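PDB 4FZR: SsfS6 from Streptomyces sp. SF2575, which is a glycosyltransferase-like protein of the GT-B fold, related in both its domains to the erythromycin biosynthesis protein CIII. Local coordinates for residues A[314-326]-A[365-379]. Sequence-based numbering, arbitrary orientation.
Sequences LTCLSEGVPQVSV and IRDDSSYVGNARRLA
P322 lays its ring across the first turns of helix 370-382. Its CG meets V372 CG2 at 3.8 Å, its CD lies 4.0 Å from A375 CB, and its CB rests against I365 CG2 and the CB of Y371, so that one proline bridges helices 358-367 and 370-382. I365 reaches further: CG1 stands anti to its carbonyl carbon (chi1 -74°), carrying CD1 to within 3.5 Å of V324 CG2, while the same CG1 lies over one face of the Y371 ring, offset toward the rim. At the other end of the contact L317 CD2 touches L378 CD1 at 3.6 Å, and A379 CB sits close over L317 O and G320 N.

Between these apolar patches the backbones come nearest, with 4.0 Å separating the CA atoms of G320 and R376. Here G320 CA makes a CH···O contact of 3.4 Å with A375 O, and no conventional hydrogen bond spans the segments. G320 closes helix 310-318 in a Schellman motif with positive phi (62°), turning the chain toward P322. D368 in turn caps helix 370-382, its OD1 accepting from both N and OG of S370. The short axes of helices 314-318 and 370-379 run at 93° to each other. V324 also packs on V358, A361 and C362. The turn thus enters interior strand 323-325, between 303-306 and 345-347 in the parallel sheet of the Rossmann-like C-terminal domain of a GT-B fold.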
loop_
_atom_site.group_PDB
_atom_site.type_symbol
_atom_site.label_atom_id
_atom_site.label_comp_id
_atom_site.label_asym_id
_atom_site.label_seq_id
_atom_site.Cartn_x
_atom_site.Cartn_y
_atom_site.Cartn_z
ATOM N N LEU A 314 -19.886 -0.961 -0.290
ATOM C CA LEU A 314 -19.214 -1.458 -1.483
ATOM C C LEU A 314 -18.359 -2.683 -1.177
ATOM O O LEU A 314 -18.216 -3.568 -2.020
ATOM C CB LEU A 314 -18.376 -0.349 -2.121
ATOM C CG LEU A 314 -19.223 0.704 -2.838
ATOM C CD1 LEU A 314 -18.481 2.017 -2.934
ATOM C CD2 LEU A 314 -19.610 0.212 -4.223
ATOM N N THR A 315 -17.810 -2.746 0.034
ATOM C CA THR A 315 -17.010 -3.897 0.437
ATOM C C THR A 315 -17.884 -5.150 0.484
ATOM O O THR A 315 -17.526 -6.192 -0.070
ATOM C CB THR A 315 -16.346 -3.689 1.816
ATOM O OG1 THR A 315 -15.521 -2.519 1.789
ATOM C CG2 THR A 315 -15.479 -4.885 2.182
ATOM N N CYS A 316 -19.031 -5.039 1.148
ATOM C CA CYS A 316 -19.991 -6.141 1.243
ATOM C C CYS A 316 -20.497 -6.579 -0.129
ATOM O O CYS A 316 -20.569 -7.772 -0.419
ATOM C CB CYS A 316 -21.178 -5.729 2.110
ATOM S SG CYS A 316 -20.774 -5.495 3.850
ATOM N N LEU A 317 -20.859 -5.608 -0.962
ATOM C CA LEU A 317 -21.289 -5.894 -2.326
ATOM C C LEU A 317 -20.231 -6.691 -3.084
ATOM O O LEU A 317 -20.540 -7.718 -3.691
ATOM C CB LEU A 317 -21.611 -4.597 -3.083
ATOM C CG LEU A 317 -23.012 -3.998 -2.922
ATOM C CD1 LEU A 317 -23.186 -2.803 -3.850
ATOM C CD2 LEU A 317 -24.082 -5.042 -3.191
ATOM N N SER A 318 -18.984 -6.229 -3.047
ATOM C CA SER A 318 -17.924 -6.857 -3.833
ATOM C C SER A 318 -17.584 -8.255 -3.322
ATOM O O SER A 318 -17.035 -9.078 -4.052
ATOM C CB SER A 318 -16.673 -5.972 -3.861
ATOM O OG SER A 318 -15.764 -6.278 -2.815
ATOM N N GLU A 319 -17.920 -8.517 -2.064
ATOM C CA GLU A 319 -17.696 -9.832 -1.475
ATOM C C GLU A 319 -18.966 -10.690 -1.458
ATOM O O GLU A 319 -18.955 -11.813 -0.954
ATOM C CB GLU A 319 -17.122 -9.689 -0.060
ATOM C CG GLU A 319 -15.611 -9.481 -0.035
ATOM C CD GLU A 319 -14.851 -10.683 -0.561
ATOM O OE1 GLU A 319 -15.439 -11.785 -0.612
ATOM O OE2 GLU A 319 -13.666 -10.527 -0.928
ATOM N N GLY A 320 -20.055 -10.164 -2.017
ATOM C CA GLY A 320 -21.287 -10.921 -2.154
ATOM C C GLY A 320 -21.890 -11.340 -0.826
ATOM O O GLY A 320 -22.334 -12.478 -0.667
ATOM N N VAL A 321 -21.913 -10.413 0.126
ATOM C CA VAL A 321 -22.476 -10.679 1.447
ATOM C C VAL A 321 -23.670 -9.753 1.697
ATOM O O VAL A 321 -23.523 -8.526 1.653
ATOM C CB VAL A 321 -21.417 -10.486 2.560
ATOM C CG1 VAL A 321 -22.026 -10.749 3.932
ATOM C CG2 VAL A 321 -20.220 -11.401 2.323
ATOM N N PRO A 322 -24.861 -10.335 1.948
ATOM C CA PRO A 322 -26.064 -9.524 2.193
ATOM C C PRO A 322 -25.905 -8.590 3.391
ATOM O O PRO A 322 -25.246 -8.951 4.369
ATOM C CB PRO A 322 -27.161 -10.571 2.449
ATOM C CG PRO A 322 -26.438 -11.832 2.773
ATOM C CD PRO A 322 -25.145 -11.779 2.022
ATOM N N GLN A 323 -26.503 -7.405 3.308
ATOM C CA GLN A 323 -26.270 -6.365 4.300
ATOM C C GLN A 323 -27.557 -5.874 4.944
ATOM O O GLN A 323 -28.590 -5.756 4.284
ATOM C CB GLN A 323 -25.581 -5.160 3.651
ATOM C CG GLN A 323 -24.830 -5.468 2.366
ATOM C CD GLN A 323 -24.216 -4.227 1.743
ATOM O OE1 GLN A 323 -24.043 -3.206 2.408
ATOM N NE2 GLN A 323 -23.895 -4.307 0.458
ATOM N N VAL A 324 -27.481 -5.580 6.238
ATOM C CA VAL A 324 -28.513 -4.796 6.891
ATOM C C VAL A 324 -27.923 -3.416 7.140
ATOM O O VAL A 324 -27.016 -3.249 7.958
ATOM C CB VAL A 324 -28.989 -5.416 8.215
ATOM C CG1 VAL A 324 -30.095 -4.558 8.821
ATOM C CG2 VAL A 324 -29.465 -6.855 7.999
ATOM N N SER A 325 -28.426 -2.432 6.405
ATOM C CA SER A 325 -27.934 -1.070 6.513
ATOM C C SER A 325 -28.862 -0.215 7.367
ATOM O O SER A 325 -30.061 -0.128 7.092
ATOM C CB SER A 325 -27.798 -0.459 5.117
ATOM O OG SER A 325 -27.428 0.905 5.184
ATOM N N VAL A 326 -28.306 0.405 8.405
ATOM C CA VAL A 326 -29.049 1.376 9.206
ATOM C C VAL A 326 -28.425 2.759 9.007
ATOM O O VAL A 326 -27.660 3.239 9.846
ATOM C CB VAL A 326 -29.108 0.981 10.705
ATOM C CG1 VAL A 326 -27.713 0.765 11.293
ATOM C CG2 VAL A 326 -29.894 2.018 11.502
ATOM N N ILE A 365 -33.291 -11.998 6.301
ATOM C CA ILE A 365 -32.178 -12.386 5.440
ATOM C C ILE A 365 -31.699 -13.790 5.781
ATOM O O ILE A 365 -31.315 -14.561 4.902
ATOM C CB ILE A 365 -31.001 -11.409 5.596
ATOM C CG1 ILE A 365 -31.330 -10.091 4.899
ATOM C CG2 ILE A 365 -29.719 -12.003 5.016
ATOM C CD1 ILE A 365 -30.598 -8.912 5.459
ATOM N N ARG A 366 -31.728 -14.110 7.070
ATOM C CA ARG A 366 -31.291 -15.412 7.563
ATOM C C ARG A 366 -32.154 -16.544 7.006
ATOM O O ARG A 366 -31.719 -17.694 6.951
ATOM C CB ARG A 366 -31.343 -15.427 9.093
ATOM C CG ARG A 366 -30.803 -16.688 9.765
ATOM C CD ARG A 366 -31.460 -16.874 11.129
ATOM N NE ARG A 366 -32.906 -17.064 10.994
ATOM C CZ ARG A 366 -33.811 -16.735 11.915
ATOM N NH1 ARG A 366 -33.443 -16.187 13.067
ATOM N NH2 ARG A 366 -35.098 -16.947 11.678
ATOM N N ASP A 367 -33.377 -16.220 6.595
ATOM C CA ASP A 367 -34.314 -17.234 6.120
ATOM C C ASP A 367 -34.535 -17.157 4.609
ATOM O O ASP A 367 -34.761 -18.175 3.957
ATOM C CB ASP A 367 -35.655 -17.107 6.853
ATOM C CG ASP A 367 -35.549 -17.456 8.328
ATOM O OD1 ASP A 367 -34.691 -18.292 8.685
ATOM O OD2 ASP A 367 -36.325 -16.896 9.131
ATOM N N ASP A 368 -34.468 -15.948 4.059
ATOM C CA ASP A 368 -34.702 -15.744 2.634
ATOM C C ASP A 368 -33.375 -15.765 1.868
ATOM O O ASP A 368 -32.540 -14.871 2.019
ATOM C CB ASP A 368 -35.441 -14.423 2.406
ATOM C CG ASP A 368 -35.912 -14.255 0.974
ATOM O OD1 ASP A 368 -35.396 -14.965 0.086
ATOM O OD2 ASP A 368 -36.799 -13.408 0.737
ATOM N N SER A 369 -33.194 -16.790 1.041
ATOM C CA SER A 369 -31.937 -16.999 0.326
ATOM C C SER A 369 -31.791 -16.085 -0.893
ATOM O O SER A 369 -30.758 -16.101 -1.564
ATOM C CB SER A 369 -31.822 -18.462 -0.111
ATOM O OG SER A 369 -32.865 -18.808 -1.003
ATOM N N SER A 370 -32.821 -15.292 -1.174
ATOM C CA SER A 370 -32.800 -14.395 -2.325
ATOM C C SER A 370 -31.868 -13.212 -2.079
ATOM O O SER A 370 -31.558 -12.453 -3.001
ATOM C CB SER A 370 -34.211 -13.885 -2.641
ATOM O OG SER A 370 -34.673 -12.989 -1.643
ATOM N N TYR A 371 -31.425 -13.059 -0.835
ATOM C CA TYR A 371 -30.550 -11.953 -0.464
ATOM C C TYR A 371 -29.086 -12.271 -0.740
ATOM O O TYR A 371 -28.376 -11.461 -1.333
ATOM C CB TYR A 371 -30.757 -11.577 1.002
ATOM C CG TYR A 371 -32.050 -10.837 1.248
ATOM C CD1 TYR A 371 -32.131 -9.462 1.064
ATOM C CD2 TYR A 371 -33.191 -11.512 1.658
ATOM C CE1 TYR A 371 -33.314 -8.780 1.286
ATOM C CE2 TYR A 371 -34.377 -10.841 1.883
ATOM C CZ TYR A 371 -34.434 -9.475 1.694
ATOM O OH TYR A 371 -35.613 -8.801 1.918
ATOM N N VAL A 372 -28.633 -13.444 -0.313
ATOM C CA VAL A 372 -27.295 -13.893 -0.664
ATOM C C VAL A 372 -27.189 -13.963 -2.180
ATOM O O VAL A 372 -26.221 -13.489 -2.770
ATOM C CB VAL A 372 -26.984 -15.280 -0.091
ATOM C CG1 VAL A 372 -25.576 -15.693 -0.480
ATOM C CG2 VAL A 372 -27.138 -15.280 1.420
ATOM N N GLY A 373 -28.202 -14.554 -2.805
ATOM C CA GLY A 373 -28.238 -14.695 -4.248
ATOM C C GLY A 373 -28.018 -13.382 -4.976
ATOM O O GLY A 373 -27.188 -13.293 -5.881
ATOM N N ASN A 374 -28.771 -12.360 -4.587
ATOM C CA ASN A 374 -28.615 -11.027 -5.162
ATOM C C ASN A 374 -27.252 -10.402 -4.863
ATOM O O ASN A 374 -26.637 -9.787 -5.735
ATOM C CB ASN A 374 -29.730 -10.109 -4.662
ATOM C CG ASN A 374 -30.946 -10.141 -5.558
ATOM O OD1 ASN A 374 -30.837 -9.979 -6.774
ATOM N ND2 ASN A 374 -32.115 -10.366 -4.967
ATOM N N ALA A 375 -26.789 -10.559 -3.627
ATOM C CA ALA A 375 -25.489 -10.031 -3.219
ATOM C C ALA A 375 -24.379 -10.638 -4.068
ATOM O O ALA A 375 -23.488 -9.932 -4.540
ATOM C CB ALA A 375 -25.241 -10.316 -1.745
ATOM N N ARG A 376 -24.445 -11.953 -4.258
ATOM C CA ARG A 376 -23.447 -12.668 -5.045
ATOM C C ARG A 376 -23.555 -12.317 -6.524
ATOM O O ARG A 376 -22.548 -12.266 -7.228
ATOM C CB ARG A 376 -23.598 -14.178 -4.860
ATOM C CG ARG A 376 -23.302 -14.666 -3.455
ATOM C CD ARG A 376 -23.393 -16.179 -3.380
ATOM N NE ARG A 376 -22.994 -16.693 -2.074
ATOM C CZ ARG A 376 -23.036 -17.977 -1.735
ATOM N NH1 ARG A 376 -23.461 -18.885 -2.604
ATOM N NH2 ARG A 376 -22.651 -18.356 -0.524
ATOM N N ARG A 377 -24.777 -12.081 -6.995
ATOM C CA ARG A 377 -24.988 -11.661 -8.377
ATOM C C ARG A 377 -24.283 -10.334 -8.637
ATOM O O ARG A 377 -23.614 -10.166 -9.657
ATOM C CB ARG A 377 -26.481 -11.526 -8.693
ATOM C CG ARG A 377 -26.760 -10.891 -10.054
ATOM C CD ARG A 377 -28.249 -10.778 -10.354
ATOM N NE ARG A 377 -28.961 -9.999 -9.345
ATOM C CZ ARG A 377 -28.924 -8.672 -9.250
ATOM N NH1 ARG A 377 -28.201 -7.949 -10.096
ATOM N NH2 ARG A 377 -29.609 -8.059 -8.297
ATOM N N LEU A 378 -24.438 -9.399 -7.705
ATOM C CA LEU A 378 -23.842 -8.072 -7.825
ATOM C C LEU A 378 -22.323 -8.133 -7.709
ATOM O O LEU A 378 -21.609 -7.466 -8.462
ATOM C CB LEU A 378 -24.408 -7.143 -6.751
ATOM C CG LEU A 378 -25.856 -6.711 -6.973
ATOM C CD1 LEU A 378 -26.394 -6.003 -5.745
ATOM C CD2 LEU A 378 -25.960 -5.813 -8.197
ATOM N N ALA A 379 -21.832 -8.929 -6.764
ATOM C CA ALA A 379 -20.396 -9.146 -6.623
ATOM C C ALA A 379 -19.828 -9.655 -7.942
ATOM O O ALA A 379 -18.818 -9.150 -8.433
ATOM C CB ALA A 379 -20.107 -10.141 -5.504
#